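Local structure of TRAP dicarboxylate transporter, DctP subunit (Chromohalobacter salexigens, 4P1L) at residues P34-G39 against A267-G272; S139-G144 against E234-A239. The protein binds D-glucuronate in vitro and, as a periplasmic protein, probably delivers it to a tripartite ATP-independent periplasmic (TRAP) transport system for uptake into the cytoplasm. All blocks are in the same frame, centred on the assembly; numbering follows the deposited sequence.

Contact 1 (P34-G39 against A267-G272); sequences PSYPNG and ALWEEG
Trp269, on the long helix 248-282 of this TRAP solute-binding fold, turns the six-membered edge of its indole to Tyr36 and Pro37, at the start of helix 37-52. Tyr36 OH lies near the indole plane, 3.5 Å from Trp269 CZ3; the two side chains run side by side. Pro37 pushes its ring between Leu268 and Trp269: its CB is 4.1 Å from Leu268 CB and 4.0 Å from Trp269 CE3. Asn38 stands alongside the indole, its amide plane turned 59° from it, with OD1 4.2 Å from Trp269 CZ3. No hydrogen bond links the two segments themselves. Trp269 swings CG away from its backbone N (chi1 -176°), bringing the benzo edge across to Tyr36. An alanine in place of Trp269 would be likely to open a gap beside Tyr36 and Pro37, leaving the Tyr36 ring to rely on its outer partners. Tyr36, the N-cap residue of helix 37-52, stacks on the ligand-binding His32, and its hydroxyl is hydrogen-bonded to Ser211 OG, which holds the ring's outer end. The Asn38 amide is fixed at both ends, ND2 by Asn86 OD1 and OD1 by NE2 of Gln265, one turn before Trp269 on helix 248-282.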
loop_
_atom_site.group_PDB
_atom_site.type_symbol
_atom_site.label_atom_id
_atom_site.label_comp_id
_atom_site.label_asym_id
_atom_site.label_seq_id
_atom_site.Cartn_x
_atom_site.Cartn_y
_atom_site.Cartn_z
ATOM N N PRO A 34 -2.841 13.191 -9.279
ATOM C CA PRO A 34 -2.242 12.825 -10.557
ATOM C C PRO A 34 -0.711 12.904 -10.527
ATOM O O PRO A 34 -0.100 12.108 -11.204
ATOM C CB PRO A 34 -2.811 13.865 -11.550
ATOM C CG PRO A 34 -3.991 14.484 -10.867
ATOM C CD PRO A 34 -3.841 14.269 -9.392
ATOM N N SER A 35 -0.122 13.841 -9.778
ATOM C CA SER A 35 1.326 14.033 -9.813
ATOM C C SER A 35 2.108 13.113 -8.859
ATOM O O SER A 35 3.344 13.108 -8.844
ATOM C CB SER A 35 1.659 15.493 -9.500
ATOM O OG SER A 35 1.336 15.760 -8.143
ATOM N N TYR A 36 1.396 12.343 -8.054
ATOM C CA TYR A 36 2.032 11.358 -7.195
ATOM C C TYR A 36 2.697 10.297 -8.088
ATOM O O TYR A 36 2.233 10.059 -9.180
ATOM C CB TYR A 36 0.935 10.735 -6.356
ATOM C CG TYR A 36 1.384 9.956 -5.147
ATOM C CD1 TYR A 36 1.757 10.612 -3.993
ATOM C CD2 TYR A 36 1.356 8.569 -5.146
ATOM C CE1 TYR A 36 2.131 9.906 -2.854
ATOM C CE2 TYR A 36 1.721 7.822 -3.998
ATOM C CZ TYR A 36 2.099 8.520 -2.857
ATOM O OH TYR A 36 2.472 7.863 -1.710
ATOM N N PRO A 37 3.772 9.643 -7.617
ATOM C CA PRO A 37 4.401 8.649 -8.494
ATOM C C PRO A 37 3.417 7.647 -9.091
ATOM O O PRO A 37 3.514 7.362 -10.291
ATOM C CB PRO A 37 5.388 7.958 -7.564
ATOM C CG PRO A 37 5.808 9.069 -6.639
ATOM C CD PRO A 37 4.559 9.858 -6.391
ATOM N N ASN A 38 2.514 7.107 -8.264
ATOM C CA ASN A 38 1.504 6.172 -8.757
ATOM C C ASN A 38 0.624 6.800 -9.834
ATOM O O ASN A 38 0.211 6.122 -10.789
ATOM C CB ASN A 38 0.595 5.697 -7.623
ATOM C CG ASN A 38 1.357 4.972 -6.513
ATOM O OD1 ASN A 38 2.524 5.257 -6.224
ATOM N ND2 ASN A 38 0.679 4.039 -5.882
ATOM N N GLY A 39 0.322 8.092 -9.674
ATOM C CA GLY A 39 -0.554 8.781 -10.621
ATOM C C GLY A 39 0.099 8.875 -11.998
ATOM O O GLY A 39 -0.493 8.564 -13.023
ATOM N N ALA A 267 10.894 3.564 -10.326
ATOM C CA ALA A 267 11.912 4.590 -10.518
ATOM C C ALA A 267 11.436 5.950 -9.987
ATOM O O ALA A 267 12.184 6.641 -9.284
ATOM C CB ALA A 267 12.306 4.695 -12.010
ATOM N N LEU A 268 10.207 6.342 -10.355
ATOM C CA LEU A 268 9.602 7.589 -9.873
ATOM C C LEU A 268 9.483 7.577 -8.356
ATOM O O LEU A 268 9.655 8.614 -7.681
ATOM C CB LEU A 268 8.212 7.773 -10.464
ATOM C CG LEU A 268 8.147 8.024 -11.961
ATOM C CD1 LEU A 268 6.679 8.078 -12.436
ATOM C CD2 LEU A 268 8.894 9.318 -12.310
ATOM N N TRP A 269 9.151 6.402 -7.832
ATOM C CA TRP A 269 9.012 6.228 -6.398
ATOM C C TRP A 269 10.272 6.619 -5.629
ATOM O O TRP A 269 10.209 7.381 -4.662
ATOM C CB TRP A 269 8.645 4.789 -6.039
ATOM C CG TRP A 269 8.429 4.680 -4.575
ATOM C CD1 TRP A 269 9.272 4.116 -3.657
ATOM C CD2 TRP A 269 7.310 5.188 -3.835
ATOM N NE1 TRP A 269 8.748 4.246 -2.391
ATOM C CE2 TRP A 269 7.551 4.913 -2.471
ATOM C CE3 TRP A 269 6.146 5.875 -4.190
ATOM C CZ2 TRP A 269 6.647 5.257 -1.468
ATOM C CZ3 TRP A 269 5.248 6.226 -3.193
ATOM C CH2 TRP A 269 5.517 5.932 -1.841
ATOM N N GLU A 270 11.415 6.070 -6.014
ATOM C CA GLU A 270 12.661 6.388 -5.305
ATOM C C GLU A 270 12.946 7.896 -5.292
ATOM O O GLU A 270 13.288 8.479 -4.258
ATOM C CB GLU A 270 13.828 5.631 -5.928
ATOM C CG GLU A 270 13.719 4.130 -5.777
ATOM C CD GLU A 270 13.563 3.697 -4.321
ATOM O OE1 GLU A 270 14.358 4.176 -3.469
ATOM O OE2 GLU A 270 12.638 2.895 -4.025
ATOM N N GLU A 271 12.778 8.540 -6.438
ATOM C CA GLU A 271 13.005 9.975 -6.517
ATOM C C GLU A 271 12.006 10.695 -5.637
ATOM O O GLU A 271 12.348 11.655 -4.949
ATOM C CB GLU A 271 12.860 10.464 -7.959
ATOM C CG GLU A 271 13.429 11.855 -8.200
ATOM C CD GLU A 271 12.436 12.985 -7.955
ATOM O OE1 GLU A 271 11.203 12.744 -8.030
ATOM O OE2 GLU A 271 12.895 14.132 -7.712
ATOM N N GLY A 272 10.769 10.215 -5.657
ATOM C CA GLY A 272 9.689 10.860 -4.944
ATOM C C GLY A 272 9.913 10.809 -3.434
ATOM O O GLY A 272 9.603 11.753 -2.712
#

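Contact 2 (S139-G144 against E234-A239); sequences SWFGSG and ECLCVA. With BDP (beta-D-glucopyranuronic acid), chain C.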
loop_
_atom_site.group_PDB
_atom_site.type_symbol
_atom_site.label_atom_id
_atom_site.label_comp_id
_atom_site.label_asym_id
_atom_site.label_seq_id
_atom_site.Cartn_x
_atom_site.Cartn_y
_atom_site.Cartn_z
ATOM N N SER A 139 0.689 -5.983 -12.627
ATOM C CA SER A 139 2.014 -5.600 -12.165
ATOM C C SER A 139 1.935 -5.093 -10.741
ATOM O O SER A 139 0.842 -4.848 -10.224
ATOM C CB SER A 139 2.609 -4.545 -13.086
ATOM O OG SER A 139 1.843 -3.357 -13.052
ATOM N N TRP A 140 3.097 -4.955 -10.109
ATOM C CA TRP A 140 3.191 -4.527 -8.704
ATOM C C TRP A 140 3.912 -3.189 -8.594
ATOM O O TRP A 140 5.018 -3.056 -9.098
ATOM C CB TRP A 140 3.953 -5.551 -7.872
ATOM C CG TRP A 140 3.373 -6.920 -7.914
ATOM C CD1 TRP A 140 3.880 -8.000 -8.570
ATOM C CD2 TRP A 140 2.188 -7.364 -7.263
ATOM N NE1 TRP A 140 3.073 -9.090 -8.383
ATOM C CE2 TRP A 140 2.039 -8.739 -7.564
ATOM C CE3 TRP A 140 1.253 -6.755 -6.436
ATOM C CZ2 TRP A 140 0.978 -9.505 -7.082
ATOM C CZ3 TRP A 140 0.180 -7.526 -5.962
ATOM C CH2 TRP A 140 0.067 -8.881 -6.282
ATOM N N PHE A 141 3.269 -2.228 -7.938
ATOM C CA PHE A 141 3.868 -0.944 -7.587
ATOM C C PHE A 141 4.485 -1.037 -6.175
ATOM O O PHE A 141 4.019 -1.811 -5.322
ATOM C CB PHE A 141 2.816 0.175 -7.562
ATOM C CG PHE A 141 2.311 0.635 -8.921
ATOM C CD1 PHE A 141 2.745 0.064 -10.094
ATOM C CD2 PHE A 141 1.369 1.656 -9.000
ATOM C CE1 PHE A 141 2.242 0.495 -11.331
ATOM C CE2 PHE A 141 0.887 2.098 -10.226
ATOM C CZ PHE A 141 1.327 1.504 -11.389
ATOM N N GLY A 142 5.503 -0.219 -5.914
ATOM C CA GLY A 142 6.037 -0.067 -4.573
ATOM C C GLY A 142 5.377 1.030 -3.745
ATOM O O GLY A 142 4.813 1.981 -4.293
ATOM N N SER A 143 5.425 0.903 -2.420
ATOM C CA SER A 143 4.984 2.002 -1.566
ATOM C C SER A 143 5.933 2.183 -0.363
ATOM O O SER A 143 5.519 2.633 0.689
ATOM C CB SER A 143 3.515 1.853 -1.125
ATOM O OG SER A 143 3.324 0.825 -0.132
ATOM N N GLY A 144 7.200 1.822 -0.541
ATOM C CA GLY A 144 8.205 2.038 0.490
ATOM C C GLY A 144 7.860 1.324 1.791
ATOM O O GLY A 144 7.148 0.304 1.820
ATOM N N GLU A 234 1.581 -2.732 -3.826
ATOM C CA GLU A 234 0.323 -2.326 -4.430
ATOM C C GLU A 234 0.196 -2.979 -5.810
ATOM O O GLU A 234 1.200 -3.221 -6.475
ATOM C CB GLU A 234 0.258 -0.807 -4.571
ATOM C CG GLU A 234 0.650 -0.058 -3.299
ATOM C CD GLU A 234 0.036 1.338 -3.200
ATOM O OE1 GLU A 234 -0.402 1.882 -4.253
ATOM O OE2 GLU A 234 0.006 1.877 -2.070
ATOM N N CYS A 235 -1.026 -3.298 -6.233
ATOM C CA CYS A 235 -1.216 -3.880 -7.545
ATOM C C CYS A 235 -1.715 -2.841 -8.508
ATOM O O CYS A 235 -2.366 -1.869 -8.119
ATOM C CB CYS A 235 -2.202 -5.050 -7.513
ATOM S SG CYS A 235 -3.874 -4.621 -6.957
ATOM N N LEU A 236 -1.418 -3.079 -9.778
ATOM C CA LEU A 236 -2.143 -2.507 -10.902
ATOM C C LEU A 236 -2.974 -3.662 -11.427
ATOM O O LEU A 236 -2.417 -4.663 -11.889
ATOM C CB LEU A 236 -1.200 -1.979 -11.975
ATOM C CG LEU A 236 -1.812 -1.571 -13.307
ATOM C CD1 LEU A 236 -3.014 -0.688 -13.137
ATOM C CD2 LEU A 236 -0.755 -0.872 -14.138
ATOM N N CYS A 237 -4.288 -3.576 -11.273
ATOM C CA CYS A 237 -5.165 -4.689 -11.638
ATOM C C CYS A 237 -6.349 -4.263 -12.523
ATOM O O CYS A 237 -6.688 -3.068 -12.623
ATOM C CB CYS A 237 -5.704 -5.370 -10.381
ATOM S SG CYS A 237 -6.890 -4.374 -9.428
ATOM N N VAL A 238 -6.960 -5.264 -13.158
ATOM C CA VAL A 238 -8.113 -5.077 -14.044
ATOM C C VAL A 238 -9.289 -5.951 -13.549
ATOM O O VAL A 238 -9.082 -7.071 -13.086
ATOM C CB VAL A 238 -7.727 -5.423 -15.512
ATOM C CG1 VAL A 238 -8.954 -5.386 -16.447
ATOM C CG2 VAL A 238 -6.649 -4.471 -16.012
ATOM N N ALA A 239 -10.517 -5.440 -13.634
ATOM C CA ALA A 239 -11.712 -6.259 -13.411
ATOM C C ALA A 239 -11.687 -7.514 -14.308
ATOM O O ALA A 239 -11.450 -7.447 -15.523
ATOM C CB ALA A 239 -12.980 -5.463 -13.693
HETATM C C1 BDP C . -0.747 4.952 1.029
HETATM C C2 BDP C . -1.304 4.020 -0.038
HETATM C C3 BDP C . -2.712 4.384 -0.316
HETATM C C4 BDP C . -3.473 4.254 0.966
HETATM C C5 BDP C . -2.865 5.166 2.064
HETATM C C6 BDP C . -3.580 5.038 3.407
HETATM O O2 BDP C . -0.511 4.220 -1.196
HETATM O O3 BDP C . -3.249 3.325 -1.269
HETATM O O4 BDP C . -4.855 4.598 0.764
HETATM O O5 BDP C . -1.521 4.840 2.234
HETATM O O6A BDP C . -2.860 5.165 4.450
HETATM O O1 BDP C . 0.555 4.589 1.331
HETATM O O6B BDP C . -4.821 4.899 3.438
#
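Glu234 and Phe141 form a hydrogen-bonded antiparallel pair, joined in both directions: Phe141 N gives to Glu234 O at 2.7 Å, and Glu234 N gives to Phe141 O at 3.0 Å. Two residues along, Leu236 N donates almost straight to Ser139 O (2.9 Å, 176° at the hydrogen), while the return bond from Ser139 N to Leu236 O is weak. Trp140 and Cys235 form the non-hydrogen-bonded pair between them, and Trp140 CA leans a C-H on Glu234 O, already an acceptor for Phe141 N.

Apolar contacts divide between the two faces of the sheet. On one, Trp140 CG stands beside its backbone N (chi1 -57°), which leans the indole back to Cys235 and brings CZ3 3.8 Å from Cys235 CB. On the other, Phe141 CZ meets Leu236 CD2, and both side chains pack on helix 37-52.

Polar contacts gather at the Glu234 carboxylate. Its OE2 accepts from O2 of the sugar at 2.6 Å and also from Asn88 ND2, while OE1 accepts from Asn86 ND2, so both oxygens are engaged and the group's rotation is restrained. Ser143 CB packs 3.6 Å from Glu234 OE2; Ser143 OG turns instead to Leu232 O. Ser139 OG bonds to Ala258 O on helix 248-282 and makes a van der Waals contact with Leu236 CB at 3.5 Å. The arrangement is that of the edge of a mixed five-stranded sheet in a periplasmic solute-binding protein, with strand 135-141 outermost and the start of strand 234-239 supplying a sugar-binding carboxylate to the D-glucuronate pocket.

Contacts 1 and 2 lie with centres about 13 Å apart and meet beside the D-glucuronate pocket. Asn38 of contact 1 brings ND2 2.9 Å from Glu234 OE1 of contact 2, a close polar approach; the same amide nitrogen is 4.0 Å from Phe141 CD2. Asn86 connects the two through its side chain, accepting from Asn38 and donating to Glu234. On the Trp269 side, CZ2 packs 3.3 Å from Ser143 C, so the indole that touches Tyr36 also lies against the loop following strand 135-141. Glu234 holds the sugar directly; contact 1 borders the pocket, with Asn38 next to the Glu234 carboxylate and the Tyr36 side chain about 5 Å from the ligand at the nearest atoms.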